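Putative P4-specific DNA primase (PDB 1KA8) acts as primase and helicase in phage P4 replication, binding the P4 origin and its cis replication region through the winged-helix domain described here. Local coordinates at residues Gly10-Leu15 with Asn86-Glu92; Pro4-Phe8 with Ala40-Met45; Met21-Ala26 with Arg34-Ala40. Residue numbers count along the deposited sequence, not the author numbering.

Contact 1 (Gly10-Leu15 with Asn86-Glu92)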
loop_
_atom_site.group_PDB
_atom_site.type_symbol
_atom_site.label_atom_id
_atom_site.label_comp_id
_atom_site.label_asym_id
_atom_site.label_seq_id
_atom_site.Cartn_x
_atom_site.Cartn_y
_atom_site.Cartn_z
ATOM N N GLY A 10 -7.444 -0.493 -8.899
ATOM C CA GLY A 10 -8.687 -1.187 -9.166
ATOM C C GLY A 10 -8.990 -1.235 -10.650
ATOM O O GLY A 10 -9.789 -2.043 -11.102
ATOM N N TYR A 11 -8.351 -0.349 -11.404
ATOM C CA TYR A 11 -8.523 -0.280 -12.846
ATOM C C TYR A 11 -7.453 -1.104 -13.544
ATOM O O TYR A 11 -7.208 -0.914 -14.727
ATOM C CB TYR A 11 -8.394 1.158 -13.327
ATOM C CG TYR A 11 -9.574 2.035 -13.047
ATOM C CD1 TYR A 11 -10.725 1.956 -13.824
ATOM C CD2 TYR A 11 -9.530 2.982 -12.036
ATOM C CE1 TYR A 11 -11.797 2.806 -13.602
ATOM C CE2 TYR A 11 -10.595 3.834 -11.810
ATOM C CZ TYR A 11 -11.719 3.740 -12.597
ATOM O OH TYR A 11 -12.752 4.609 -12.384
ATOM N N LEU A 12 -6.812 -2.017 -12.830
ATOM C CA LEU A 12 -5.766 -2.810 -13.460
ATOM C C LEU A 12 -6.077 -4.294 -13.585
ATOM O O LEU A 12 -6.724 -4.874 -12.710
ATOM C CB LEU A 12 -4.460 -2.641 -12.692
ATOM C CG LEU A 12 -3.941 -1.214 -12.533
ATOM C CD1 LEU A 12 -2.653 -1.280 -11.757
ATOM C CD2 LEU A 12 -3.686 -0.560 -13.885
ATOM N N GLU A 13 -5.602 -4.894 -14.681
ATOM C CA GLU A 13 -5.773 -6.324 -14.963
ATOM C C GLU A 13 -4.423 -6.937 -15.259
ATOM O O GLU A 13 -3.523 -6.272 -15.784
ATOM C CB GLU A 13 -6.622 -6.565 -16.198
ATOM C CG GLU A 13 -7.961 -5.879 -16.229
ATOM C CD GLU A 13 -8.555 -5.874 -17.639
ATOM O OE1 GLU A 13 -7.752 -5.799 -18.602
ATOM O OE2 GLU A 13 -9.809 -5.927 -17.782
ATOM N N THR A 14 -4.297 -8.219 -14.942
ATOM C CA THR A 14 -3.062 -8.960 -15.196
ATOM C C THR A 14 -3.076 -9.687 -16.543
ATOM O O THR A 14 -4.128 -10.100 -17.027
ATOM C CB THR A 14 -2.823 -10.035 -14.159
ATOM O OG1 THR A 14 -4.088 -10.495 -13.670
ATOM C CG2 THR A 14 -1.959 -9.513 -13.039
ATOM N N LEU A 15 -1.891 -9.850 -17.130
ATOM C CA LEU A 15 -1.703 -10.537 -18.409
ATOM C C LEU A 15 -1.038 -11.904 -18.192
ATOM O O LEU A 15 -0.250 -12.090 -17.262
ATOM C CB LEU A 15 -0.806 -9.706 -19.337
ATOM C CG LEU A 15 -1.320 -8.436 -20.018
ATOM C CD1 LEU A 15 -0.174 -7.742 -20.739
ATOM C CD2 LEU A 15 -2.422 -8.790 -20.995
ATOM N N ASN A 86 3.066 -7.067 -16.196
ATOM C CA ASN A 86 2.113 -7.941 -16.838
ATOM C C ASN A 86 0.758 -7.317 -16.568
ATOM O O ASN A 86 -0.219 -8.026 -16.302
ATOM C CB ASN A 86 2.150 -9.319 -16.201
ATOM C CG ASN A 86 1.652 -9.300 -14.774
ATOM O OD1 ASN A 86 2.188 -8.578 -13.944
ATOM N ND2 ASN A 86 0.621 -10.084 -14.482
ATOM N N LEU A 87 0.688 -5.992 -16.634
ATOM C CA LEU A 87 -0.576 -5.335 -16.341
ATOM C C LEU A 87 -1.097 -4.436 -17.449
ATOM O O LEU A 87 -0.326 -3.871 -18.227
ATOM C CB LEU A 87 -0.435 -4.508 -15.058
ATOM C CG LEU A 87 0.280 -5.170 -13.877
ATOM C CD1 LEU A 87 0.836 -4.096 -12.943
ATOM C CD2 LEU A 87 -0.672 -6.120 -13.158
ATOM N N THR A 88 -2.423 -4.304 -17.507
ATOM C CA THR A 88 -3.062 -3.433 -18.490
ATOM C C THR A 88 -4.273 -2.779 -17.862
ATOM O O THR A 88 -4.812 -3.276 -16.865
ATOM C CB THR A 88 -3.545 -4.192 -19.752
ATOM O OG1 THR A 88 -4.791 -4.849 -19.476
ATOM C CG2 THR A 88 -2.535 -5.226 -20.160
ATOM N N LEU A 89 -4.714 -1.677 -18.457
ATOM C CA LEU A 89 -5.871 -0.974 -17.922
ATOM C C LEU A 89 -7.176 -1.632 -18.328
ATOM O O LEU A 89 -7.357 -1.983 -19.486
ATOM C CB LEU A 89 -5.918 0.496 -18.386
ATOM C CG LEU A 89 -4.677 1.383 -18.332
ATOM C CD1 LEU A 89 -5.138 2.813 -18.300
ATOM C CD2 LEU A 89 -3.818 1.054 -17.124
ATOM N N LYS A 90 -8.077 -1.803 -17.366
ATOM C CA LYS A 90 -9.391 -2.363 -17.639
ATOM C C LYS A 90 -10.063 -1.359 -18.570
ATOM O O LYS A 90 -9.624 -0.226 -18.675
ATOM C CB LYS A 90 -10.224 -2.477 -16.358
ATOM C CG LYS A 90 -9.695 -3.450 -15.312
ATOM C CD LYS A 90 -10.719 -3.602 -14.192
ATOM C CE LYS A 90 -10.328 -4.671 -13.178
ATOM N NZ LYS A 90 -9.121 -4.328 -12.343
ATOM N N GLU A 91 -11.131 -1.771 -19.245
ATOM C CA GLU A 91 -11.844 -0.895 -20.184
ATOM C C GLU A 91 -12.497 0.334 -19.525
ATOM O O GLU A 91 -12.500 1.404 -20.121
ATOM C CB GLU A 91 -12.922 -1.695 -20.944
ATOM C CG GLU A 91 -14.227 -1.861 -20.134
ATOM C CD GLU A 91 -15.275 -2.768 -20.779
ATOM O OE1 GLU A 91 -15.600 -2.568 -21.979
ATOM O OE2 GLU A 91 -15.785 -3.677 -20.070
ATOM N N GLU A 92 -13.048 0.191 -18.315
ATOM C CA GLU A 92 -13.699 1.317 -17.660
ATOM C C GLU A 92 -12.745 2.496 -17.489
ATOM O O GLU A 92 -13.168 3.655 -17.394
ATOM C CB GLU A 92 -14.293 0.892 -16.317
ATOM C CG GLU A 92 -13.640 -0.310 -15.670
ATOM C CD GLU A 92 -14.196 -1.634 -16.179
ATOM O OE1 GLU A 92 -13.818 -2.061 -17.291
ATOM O OE2 GLU A 92 -15.018 -2.250 -15.465
#
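In this winged-helix domain, strand 12-14 pairs antiparallel with the end of strand 82-89 to form one edge of the three-stranded sheet, with the two short axes only 4.6 Å apart. The backbone bonds follow the classic ladder. Glu13 and Thr88 make the hydrogen-bonded pair, Glu13 N to Thr88 O and Thr88 N to Glu13 O both at 2.8 Å, while Leu12-Leu89 and Thr14-Leu87 are the flanking non-hydrogen-bonded pairs. Beyond them the ladder is continued by Lys90 N to Tyr11 O (2.9 Å) and Leu15 N to Asn86 O (2.6 Å). CA-H...O contacts fill the gaps between these bonds, as from Leu87 CA to Glu13 O at 3.1 Å.

Apolar packing gathers on the face that carries Leu12, Leu87 and Leu89. Leu12 CD2 meets Leu89 CD2 at 3.6 Å, and helices cover this face: Leu12 and Leu87 touch Leu37, and Leu87 also reaches Leu63 and Leu67.

Side chains add polar links. Tyr11 OH is hydrogen-bonded to Asp96. Lys90, extended through chi2 and chi3 and bent at chi4, reaches across to the turn at Gly10-Leu12, where Lys90 NZ bonds Gly10 O at 2.7 Å and Leu12 O at a very short 2.5 Å.

Contact 2 (Pro4-Phe8 with Ala40-Met45)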
loop_
_atom_site.group_PDB
_atom_site.type_symbol
_atom_site.label_atom_id
_atom_site.label_comp_id
_atom_site.label_asym_id
_atom_site.label_seq_id
_atom_site.Cartn_x
_atom_site.Cartn_y
_atom_site.Cartn_z
ATOM N N PRO A 4 -6.694 6.833 -2.752
ATOM C CA PRO A 4 -6.748 6.856 -4.209
ATOM C C PRO A 4 -5.790 5.890 -4.894
ATOM O O PRO A 4 -6.172 5.226 -5.853
ATOM C CB PRO A 4 -6.488 8.328 -4.538
ATOM C CG PRO A 4 -5.631 8.752 -3.427
ATOM C CD PRO A 4 -6.323 8.161 -2.241
ATOM N N THR A 5 -4.563 5.793 -4.413
ATOM C CA THR A 5 -3.625 4.867 -5.019
ATOM C C THR A 5 -4.274 3.486 -5.139
ATOM O O THR A 5 -4.164 2.812 -6.167
ATOM C CB THR A 5 -2.354 4.747 -4.168
ATOM O OG1 THR A 5 -1.559 5.936 -4.318
ATOM C CG2 THR A 5 -1.564 3.509 -4.567
ATOM N N PHE A 6 -4.958 3.073 -4.082
ATOM C CA PHE A 6 -5.632 1.780 -4.077
ATOM C C PHE A 6 -6.742 1.688 -5.128
ATOM O O PHE A 6 -6.878 0.664 -5.812
ATOM C CB PHE A 6 -6.261 1.517 -2.729
ATOM C CG PHE A 6 -6.988 0.231 -2.660
ATOM C CD1 PHE A 6 -6.284 -0.965 -2.483
ATOM C CD2 PHE A 6 -8.369 0.202 -2.806
ATOM C CE1 PHE A 6 -6.960 -2.213 -2.452
ATOM C CE2 PHE A 6 -9.063 -1.022 -2.779
ATOM C CZ PHE A 6 -8.360 -2.244 -2.602
ATOM N N ASP A 7 -7.553 2.741 -5.230
ATOM C CA ASP A 7 -8.641 2.763 -6.213
ATOM C C ASP A 7 -8.088 2.634 -7.621
ATOM O O ASP A 7 -8.627 1.898 -8.436
ATOM C CB ASP A 7 -9.448 4.055 -6.111
ATOM C CG ASP A 7 -9.996 4.286 -4.718
ATOM O OD1 ASP A 7 -10.070 3.302 -3.928
ATOM O OD2 ASP A 7 -10.360 5.449 -4.426
ATOM N N PHE A 8 -7.011 3.360 -7.897
ATOM C CA PHE A 8 -6.366 3.306 -9.192
ATOM C C PHE A 8 -6.045 1.859 -9.526
ATOM O O PHE A 8 -6.355 1.383 -10.609
ATOM C CB PHE A 8 -5.072 4.109 -9.167
ATOM C CG PHE A 8 -4.190 3.875 -10.364
ATOM C CD1 PHE A 8 -4.425 4.543 -11.563
ATOM C CD2 PHE A 8 -3.119 2.983 -10.291
ATOM C CE1 PHE A 8 -3.607 4.330 -12.668
ATOM C CE2 PHE A 8 -2.302 2.767 -11.386
ATOM C CZ PHE A 8 -2.548 3.443 -12.576
ATOM N N ALA A 40 0.110 6.531 -16.094
ATOM C CA ALA A 40 -1.310 6.244 -15.990
ATOM C C ALA A 40 -1.728 6.672 -14.590
ATOM O O ALA A 40 -2.766 7.322 -14.401
ATOM C CB ALA A 40 -1.567 4.751 -16.188
ATOM N N TYR A 41 -0.899 6.316 -13.613
ATOM C CA TYR A 41 -1.165 6.670 -12.225
ATOM C C TYR A 41 -1.352 8.183 -12.015
ATOM O O TYR A 41 -2.339 8.619 -11.416
ATOM C CB TYR A 41 -0.038 6.179 -11.342
ATOM C CG TYR A 41 -0.190 6.658 -9.941
ATOM C CD1 TYR A 41 -1.381 6.475 -9.264
ATOM C CD2 TYR A 41 0.854 7.303 -9.290
ATOM C CE1 TYR A 41 -1.535 6.918 -7.972
ATOM C CE2 TYR A 41 0.714 7.756 -7.993
ATOM C CZ TYR A 41 -0.487 7.559 -7.330
ATOM O OH TYR A 41 -0.634 7.983 -6.023
ATOM N N LEU A 42 -0.401 8.975 -12.500
ATOM C CA LEU A 42 -0.499 10.417 -12.376
ATOM C C LEU A 42 -1.804 10.892 -12.995
ATOM O O LEU A 42 -2.525 11.708 -12.416
ATOM C CB LEU A 42 0.658 11.107 -13.089
ATOM C CG LEU A 42 2.084 10.726 -12.679
ATOM C CD1 LEU A 42 3.064 11.476 -13.569
ATOM C CD2 LEU A 42 2.342 11.042 -11.219
ATOM N N ALA A 43 -2.117 10.380 -14.177
ATOM C CA ALA A 43 -3.348 10.774 -14.871
ATOM C C ALA A 43 -4.582 10.576 -13.989
ATOM O O ALA A 43 -5.457 11.437 -13.916
ATOM C CB ALA A 43 -3.496 9.970 -16.191
ATOM N N TYR A 44 -4.641 9.428 -13.324
ATOM C CA TYR A 44 -5.765 9.105 -12.459
ATOM C C TYR A 44 -5.862 10.052 -11.268
ATOM O O TYR A 44 -6.894 10.695 -11.076
ATOM C CB TYR A 44 -5.659 7.661 -11.960
ATOM C CG TYR A 44 -6.763 7.300 -10.993
ATOM C CD1 TYR A 44 -8.082 7.185 -11.426
ATOM C CD2 TYR A 44 -6.493 7.113 -9.637
ATOM C CE1 TYR A 44 -9.107 6.894 -10.529
ATOM C CE2 TYR A 44 -7.509 6.819 -8.727
ATOM C CZ TYR A 44 -8.813 6.712 -9.178
ATOM O OH TYR A 44 -9.821 6.414 -8.289
ATOM N N MET A 45 -4.800 10.119 -10.462
ATOM C CA MET A 45 -4.765 11.016 -9.300
ATOM C C MET A 45 -5.228 12.398 -9.740
ATOM O O MET A 45 -6.154 12.968 -9.181
ATOM C CB MET A 45 -3.343 11.141 -8.728
ATOM C CG MET A 45 -2.838 9.922 -7.976
ATOM S SD MET A 45 -3.994 9.588 -6.696
ATOM C CE MET A 45 -3.399 8.154 -6.025
#
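Two helices that cross steeply, at 119° with axes 10.0 Å apart, need large side chains to fill the space between them, and here aromatic rings do the filling. Phe8, Tyr41 and Tyr44 all adopt the t rotamer at chi1 and form a cluster between the N-terminal helix 4-8 and helix 37-47 in the core of the winged-helix domain. Phe8 reaches across the gap so that Tyr41 CA lies over its face, 3.8 Å from the ring centroid in a CH-pi contact. The ring of Tyr41 then presents its edge to Phe8 in a T-shaped pair, with centroids 5.4 Å apart and planes at 69°. Tyr44 points toward helix 4-8 and lays one face over Phe8 CA, while Phe8 CB comes within 3.4 Å of Tyr44 CD2; the two rings themselves meet obliquely.

Met45 starts sideways, but its m, m, t conformation curls the thioether back to the opposing helix, where Met45 CE lies 3.4 Å from Pro4 CB. The m rotamer of Thr5 brings Thr5 OG1 to 2.8 Å from Tyr41 OH, a weak hydrogen bond; Tyr41 OH also bonds Leu54 N weakly. Phe59 of helix 56-69 touches both Phe8 and Tyr41, and Trp97 meets Tyr44 edge-to-face. With one weak polar link between the two segments, cohesion in this buried, largely aromatic interface probably comes mainly from ring and other apolar packing.

Contact 3 (Met21-Ala26 with Arg34-Ala40)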
loop_
_atom_site.group_PDB
_atom_site.type_symbol
_atom_site.label_atom_id
_atom_site.label_comp_id
_atom_site.label_asym_id
_atom_site.label_seq_id
_atom_site.Cartn_x
_atom_site.Cartn_y
_atom_site.Cartn_z
ATOM N N MET A 21 2.022 -3.090 -19.544
ATOM C CA MET A 21 2.566 -1.748 -19.349
ATOM C C MET A 21 3.978 -1.699 -18.795
ATOM O O MET A 21 4.464 -2.642 -18.170
ATOM C CB MET A 21 1.661 -0.947 -18.414
ATOM C CG MET A 21 0.386 -0.511 -19.053
ATOM S SD MET A 21 -0.825 0.004 -17.873
ATOM C CE MET A 21 -0.672 1.766 -18.161
ATOM N N TYR A 22 4.632 -0.577 -19.036
ATOM C CA TYR A 22 5.971 -0.356 -18.522
ATOM C C TYR A 22 5.877 0.545 -17.255
ATOM O O TYR A 22 5.047 1.473 -17.166
ATOM C CB TYR A 22 6.834 0.332 -19.587
ATOM C CG TYR A 22 7.549 -0.590 -20.567
ATOM C CD1 TYR A 22 6.959 -0.970 -21.775
ATOM C CD2 TYR A 22 8.861 -1.015 -20.312
ATOM C CE1 TYR A 22 7.669 -1.740 -22.713
ATOM C CE2 TYR A 22 9.578 -1.783 -21.232
ATOM C CZ TYR A 22 8.985 -2.143 -22.437
ATOM O OH TYR A 22 9.726 -2.885 -23.355
ATOM N N MET A 23 6.712 0.270 -16.267
ATOM C CA MET A 23 6.704 1.082 -15.062
ATOM C C MET A 23 7.484 2.335 -15.400
ATOM O O MET A 23 8.623 2.445 -14.973
ATOM C CB MET A 23 7.445 0.343 -13.930
ATOM C CG MET A 23 7.388 1.048 -12.578
ATOM S SD MET A 23 5.687 1.179 -12.129
ATOM C CE MET A 23 5.453 -0.428 -11.580
ATOM N N GLY A 24 6.915 3.271 -16.154
ATOM C CA GLY A 24 7.688 4.460 -16.511
ATOM C C GLY A 24 8.348 5.188 -15.340
ATOM O O GLY A 24 8.764 4.580 -14.354
ATOM N N ASN A 25 8.475 6.503 -15.447
ATOM C CA ASN A 25 9.045 7.266 -14.356
ATOM C C ASN A 25 8.783 8.725 -14.646
ATOM O O ASN A 25 8.398 9.088 -15.754
ATOM C CB ASN A 25 10.520 6.960 -14.204
ATOM C CG ASN A 25 11.316 7.467 -15.342
ATOM O OD1 ASN A 25 12.339 6.898 -15.690
ATOM N ND2 ASN A 25 10.866 8.556 -15.940
ATOM N N ALA A 26 8.979 9.564 -13.648
ATOM C CA ALA A 26 8.695 10.978 -13.791
ATOM C C ALA A 26 9.450 11.715 -14.892
ATOM O O ALA A 26 8.960 12.696 -15.444
ATOM C CB ALA A 26 8.933 11.651 -12.461
ATOM N N ARG A 34 -0.946 5.379 -21.691
ATOM C CA ARG A 34 -1.278 4.008 -22.040
ATOM C C ARG A 34 -0.078 3.082 -21.948
ATOM O O ARG A 34 -0.222 1.896 -21.672
ATOM C CB ARG A 34 -1.868 3.987 -23.450
ATOM C CG ARG A 34 -2.674 2.766 -23.793
ATOM C CD ARG A 34 -4.130 2.848 -23.364
ATOM N NE ARG A 34 -4.886 1.809 -24.068
ATOM C CZ ARG A 34 -4.987 1.735 -25.402
ATOM N NH1 ARG A 34 -4.385 2.648 -26.171
ATOM N NH2 ARG A 34 -5.668 0.739 -25.975
ATOM N N LYS A 35 1.110 3.633 -22.148
ATOM C CA LYS A 35 2.325 2.831 -22.113
ATOM C C LYS A 35 2.989 2.725 -20.740
ATOM O O LYS A 35 3.461 1.648 -20.353
ATOM C CB LYS A 35 3.304 3.380 -23.159
ATOM C CG LYS A 35 4.651 2.683 -23.300
ATOM C CD LYS A 35 5.313 3.257 -24.533
ATOM C CE LYS A 35 6.829 3.245 -24.497
ATOM N NZ LYS A 35 7.450 1.897 -24.402
ATOM N N TYR A 36 3.027 3.825 -19.986
ATOM C CA TYR A 36 3.663 3.770 -18.673
ATOM C C TYR A 36 2.698 3.773 -17.509
ATOM O O TYR A 36 1.851 4.660 -17.368
ATOM C CB TYR A 36 4.663 4.892 -18.553
ATOM C CG TYR A 36 5.632 4.873 -19.694
ATOM C CD1 TYR A 36 5.442 5.709 -20.801
ATOM C CD2 TYR A 36 6.760 4.041 -19.667
ATOM C CE1 TYR A 36 6.362 5.733 -21.854
ATOM C CE2 TYR A 36 7.684 4.054 -20.712
ATOM C CZ TYR A 36 7.473 4.909 -21.791
ATOM O OH TYR A 36 8.391 4.986 -22.795
ATOM N N LEU A 37 2.837 2.742 -16.685
ATOM C CA LEU A 37 1.984 2.550 -15.531
ATOM C C LEU A 37 2.018 3.769 -14.619
ATOM O O LEU A 37 0.977 4.284 -14.200
ATOM C CB LEU A 37 2.436 1.301 -14.793
ATOM C CG LEU A 37 1.487 0.764 -13.739
ATOM C CD1 LEU A 37 0.055 0.961 -14.155
ATOM C CD2 LEU A 37 1.819 -0.703 -13.489
ATOM N N TYR A 38 3.221 4.252 -14.337
ATOM C CA TYR A 38 3.346 5.411 -13.475
ATOM C C TYR A 38 2.629 6.627 -14.071
ATOM O O TYR A 38 2.001 7.395 -13.324
ATOM C CB TYR A 38 4.830 5.736 -13.205
ATOM C CG TYR A 38 5.010 6.722 -12.075
ATOM C CD1 TYR A 38 4.567 6.412 -10.792
ATOM C CD2 TYR A 38 5.528 7.996 -12.307
ATOM C CE1 TYR A 38 4.622 7.342 -9.770
ATOM C CE2 TYR A 38 5.590 8.947 -11.285
ATOM C CZ TYR A 38 5.130 8.613 -10.014
ATOM O OH TYR A 38 5.155 9.541 -8.985
ATOM N N HIS A 39 2.713 6.800 -15.400
ATOM C CA HIS A 39 2.058 7.942 -16.040
ATOM C C HIS A 39 0.564 7.768 -15.937
ATOM O O HIS A 39 -0.167 8.736 -15.721
ATOM C CB HIS A 39 2.437 8.073 -17.500
ATOM C CG HIS A 39 3.849 8.484 -17.729
ATOM N ND1 HIS A 39 4.827 8.364 -16.766
ATOM C CD2 HIS A 39 4.467 8.949 -18.838
ATOM C CE1 HIS A 39 5.991 8.735 -17.271
ATOM N NE2 HIS A 39 5.800 9.095 -18.528
ATOM N N ALA A 40 0.110 6.531 -16.094
ATOM C CA ALA A 40 -1.310 6.244 -15.990
ATOM C C ALA A 40 -1.728 6.672 -14.590
ATOM O O ALA A 40 -2.766 7.322 -14.401
ATOM C CB ALA A 40 -1.567 4.751 -16.188
#
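This is a backbone-anchored contact between a loop and the start of a helix: residues 21-26, on the way from strand 12-14 to helix 37-47, run alongside the entry into that helix. Two hydrogen bonds hold the backbones together, Tyr22 N to Lys35 O at 2.8 Å and Leu37 N to Tyr22 O at 2.6 Å. They make a single bridge between Tyr22 and Tyr36, tightened by a CA-H...O contact from Tyr36 CA to Tyr22 O at 3.1 Å. Tyr36 occupies the N-cap position, so the bond to Leu37 N supplies an acceptor to an amide of the first helical turn.

Past the bridge, Met23 centres an inverse gamma turn closed by a weak Gly24 N to Tyr22 O bond. Gly24 CA then passes 3.3 Å from Tyr36 CD2, a closeness that a side chain would prevent, since a CB on Gly24 would collide with Tyr36 CB. Towards the interior, Met21 packs along the helix, with Met21 SD 3.9 Å from Leu37 CD1 and Met21 CE 3.7 Å from Ala40 CB. At the partly exposed side, Lys35 NZ sits 4.4 Å from the centroid of the Tyr22 ring, an off-centre cation-pi contact.

The other partner of the loop is strand 82-89, whose Thr85 and Leu87 form backbone hydrogen bonds with Met21, as Ile83 does with Met23. A connection that hydrogen-bonds to this strand, which with strand 76-79 probably forms the wing hairpin, before leading into helix 37-47 is in keeping with the winged-helix variant of the helix-turn-helix fold, a helical core with a small antiparallel sheet.

The three contacts show how a small domain closes on itself through one shared residue and several direct contacts. Contacts 1 and 2 cross along the chain, with centres 12 Å apart; Tyr11 CE2 touches Tyr44 CE1 at 3.6 Å. Contact 3, 13 Å from contact 1 and 11 Å from contact 2 between centres, lies within the sequence spanned by each. It meets contact 1 through a probable hydrogen bond, Met21 N to Leu87 O at 2.8 Å, and shares Ala40 with contact 2. Leu37 is a packing point common to all three: Leu37 CD1 lies 3.9 Å from Phe8 CZ and 4.0 Å from Leu12 CD2. Around contact 2, Thr5 and Phe6 also pack on the second subunit.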